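Local atomic coordinates of NDP-rhamnosyltransferase (Saccharopolyspora spinosa, PDB entry 3UYL), a protein that belongs to the GT-B-fold glycosyltransferases, whose two Rossmann-like domains face each other across a cleft, and binds thymidine-5'-diphosphate. Residues Ala253-Pro258 with Asp270-Ala275. Residues are numbered along the deposited sequence; the frame is centred on the assembly and turned at random.
With TYD (thymidine-5'-diphosphate), chain C.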
loop_
_atom_site.group_PDB
_atom_site.type_symbol
_atom_site.label_atom_id
_atom_site.label_comp_id
_atom_site.label_asym_id
_atom_site.label_seq_id
_atom_site.Cartn_x
_atom_site.Cartn_y
_atom_site.Cartn_z
ATOM N N ALA A 253 -5.144 30.352 -1.992
ATOM C CA ALA A 253 -5.230 29.344 -0.896
ATOM C C ALA A 253 -5.702 27.985 -1.389
ATOM O O ALA A 253 -6.811 27.917 -1.989
ATOM C CB ALA A 253 -6.170 29.859 0.180
ATOM N N VAL A 254 -4.900 26.924 -1.201
ATOM C CA VAL A 254 -5.313 25.589 -1.552
ATOM C C VAL A 254 -5.750 24.922 -0.227
ATOM O O VAL A 254 -4.951 24.705 0.642
ATOM C CB VAL A 254 -4.182 24.799 -2.254
ATOM C CG1 VAL A 254 -4.645 23.401 -2.624
ATOM C CG2 VAL A 254 -3.772 25.527 -3.527
ATOM N N ILE A 255 -7.040 24.672 -0.042
ATOM C CA ILE A 255 -7.527 24.179 1.268
ATOM C C ILE A 255 -7.723 22.680 1.176
ATOM O O ILE A 255 -8.601 22.219 0.460
ATOM C CB ILE A 255 -8.836 24.928 1.693
ATOM C CG1 ILE A 255 -8.619 26.466 1.616
ATOM C CG2 ILE A 255 -9.302 24.538 3.079
ATOM C CD1 ILE A 255 -9.920 27.223 1.346
ATOM N N ALA A 256 -6.882 21.901 1.886
ATOM C CA ALA A 256 -6.985 20.417 1.884
ATOM C C ALA A 256 -7.865 20.037 3.072
ATOM O O ALA A 256 -7.519 20.328 4.215
ATOM C CB ALA A 256 -5.586 19.768 1.960
ATOM N N VAL A 257 -9.032 19.469 2.800
ATOM C CA VAL A 257 -10.064 19.180 3.825
ATOM C C VAL A 257 -10.561 17.806 3.565
ATOM O O VAL A 257 -10.643 17.412 2.397
ATOM C CB VAL A 257 -11.310 20.109 3.762
ATOM C CG1 VAL A 257 -11.041 21.384 4.531
ATOM C CG2 VAL A 257 -11.784 20.306 2.305
ATOM N N PRO A 258 -10.821 17.028 4.628
ATOM C CA PRO A 258 -11.541 15.798 4.274
ATOM C C PRO A 258 -13.075 16.067 4.037
ATOM O O PRO A 258 -13.637 17.075 4.557
ATOM C CB PRO A 258 -11.341 14.913 5.497
ATOM C CG PRO A 258 -11.198 15.884 6.635
ATOM C CD PRO A 258 -10.722 17.217 6.087
ATOM N N ASP A 270 -12.768 33.850 -4.526
ATOM C CA ASP A 270 -12.170 33.507 -5.810
ATOM C C ASP A 270 -10.764 32.969 -5.760
ATOM O O ASP A 270 -10.399 32.223 -6.656
ATOM C CB ASP A 270 -12.181 34.765 -6.677
ATOM C CG ASP A 270 -13.491 35.512 -6.553
ATOM O OD1 ASP A 270 -14.286 35.414 -7.503
ATOM O OD2 ASP A 270 -13.755 36.131 -5.473
ATOM N N ASN A 271 -9.981 33.382 -4.751
ATOM C CA ASN A 271 -8.544 33.037 -4.608
ATOM C C ASN A 271 -8.370 31.869 -3.613
ATOM O O ASN A 271 -7.321 31.754 -2.939
ATOM C CB ASN A 271 -7.685 34.246 -4.147
ATOM C CG ASN A 271 -8.126 34.844 -2.791
ATOM O OD1 ASN A 271 -9.326 34.940 -2.528
ATOM N ND2 ASN A 271 -7.155 35.254 -1.922
ATOM N N ALA A 272 -9.414 31.046 -3.520
ATOM C CA ALA A 272 -9.468 29.848 -2.682
ATOM C C ALA A 272 -9.768 28.664 -3.567
ATOM O O ALA A 272 -10.589 28.759 -4.484
ATOM C CB ALA A 272 -10.550 29.991 -1.630
ATOM N N ARG A 273 -9.091 27.549 -3.309
ATOM C CA ARG A 273 -9.332 26.301 -4.033
ATOM C C ARG A 273 -9.535 25.171 -3.010
ATOM O O ARG A 273 -8.755 25.058 -2.088
ATOM C CB ARG A 273 -8.122 25.975 -4.901
ATOM C CG ARG A 273 -8.444 25.107 -6.108
ATOM C CD ARG A 273 -7.215 24.363 -6.581
ATOM N NE ARG A 273 -6.629 24.947 -7.766
ATOM C CZ ARG A 273 -5.847 26.042 -7.796
ATOM N NH1 ARG A 273 -5.531 26.726 -6.683
ATOM N NH2 ARG A 273 -5.371 26.473 -8.973
ATOM N N ILE A 274 -10.578 24.363 -3.142
ATOM C CA ILE A 274 -10.773 23.202 -2.259
ATOM C C ILE A 274 -10.118 21.981 -2.902
ATOM O O ILE A 274 -10.356 21.681 -4.087
ATOM C CB ILE A 274 -12.265 22.961 -1.919
ATOM C CG1 ILE A 274 -12.785 24.097 -1.009
ATOM C CG2 ILE A 274 -12.454 21.655 -1.172
ATOM C CD1 ILE A 274 -14.298 24.240 -0.945
ATOM N N ALA A 275 -9.224 21.330 -2.166
ATOM C CA ALA A 275 -8.639 20.081 -2.662
ATOM C C ALA A 275 -9.110 18.980 -1.718
ATOM O O ALA A 275 -8.531 18.763 -0.618
ATOM C CB ALA A 275 -7.114 20.163 -2.705
HETATM P PA TYD C . -1.677 14.962 10.236
HETATM O O1A TYD C . -0.546 14.244 10.916
HETATM O O2A TYD C . -1.398 16.293 9.528
HETATM O O3A TYD C . -2.769 15.206 11.442
HETATM P PB TYD C . -4.391 15.338 11.325
HETATM O O1B TYD C . -4.932 14.123 10.579
HETATM O O2B TYD C . -5.091 15.405 12.668
HETATM O O3B TYD C . -4.292 16.709 10.649
HETATM O "O5'" TYD C . -2.316 13.835 9.214
HETATM C "C5'" TYD C . -3.217 14.050 8.084
HETATM C "C4'" TYD C . -2.760 13.184 6.893
HETATM O "O4'" TYD C . -3.737 13.314 5.849
HETATM C "C3'" TYD C . -1.421 13.681 6.308
HETATM O "O3'" TYD C . -0.635 12.668 5.697
HETATM C "C2'" TYD C . -1.824 14.513 5.123
HETATM C "C1'" TYD C . -3.110 13.827 4.686
HETATM N N1 TYD C . -4.114 14.604 3.984
HETATM C C2 TYD C . -3.942 14.853 2.598
HETATM O O2 TYD C . -2.915 14.463 2.023
HETATM N N3 TYD C . -4.855 15.534 1.900
HETATM C C4 TYD C . -5.969 15.961 2.537
HETATM O O4 TYD C . -6.808 16.579 1.902
HETATM C C5 TYD C . -6.191 15.705 3.992
HETATM C C5M TYD C . -7.436 16.179 4.686
HETATM C C6 TYD C . -5.217 15.015 4.664
#
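Ala253 and Ile255 bind segment 270-275, which runs parallel to theirs, through both their N-H and C=O groups. Ala253 N donates to Asn271 O at 2.8 Å, and Ile255 N to Arg273 O at 2.7 Å in an almost straight bond (179° at the hydrogen). In return Arg273 N reaches Ala253 O at 2.7 Å, while Ala275 N meets Ile255 O at 2.8 Å. Beta-branched Val254, Ile255, Val257 and Ile274 suit these extended backbones.

On one face, Val254 and Arg273 lie side by side. Arg273 sets off with CG anti to its backbone N (chi1 -155°) and bends at chi3, which brings NH1 within 3.8 Å of Val254 CG2. Its charge is paired with Glu252, and Trp211 adds a cation-pi contact, so a long cationic side chain fits this partly exposed edge. The other methyl, Val254 CG1, meets Ala275 CB at 4.1 Å. On this same face small Ala256, which pairs with Ala275, lets thymidine-5'-diphosphate come close, its CB 3.4 Å from O4; Pro258, just after the strand, packs against the thymine methyl.

On the opposite face the side-chain contacts between the two segments are apolar: Ile255 CD1 rests on Ala272 CB, and further along Val257 CG2 touches Ile274 CG2 at 3.8 Å.

These strands belong to a right-handed beta-alpha-beta unit of the C-terminal Rossmann-like domain, joined through helix 259-262. Strand 272-276 is outermost in the sheet; strand 251-257 is flanked on its other side by strand 219-224, and helix 236-247 packs over Ala253, Ile255 and Val257.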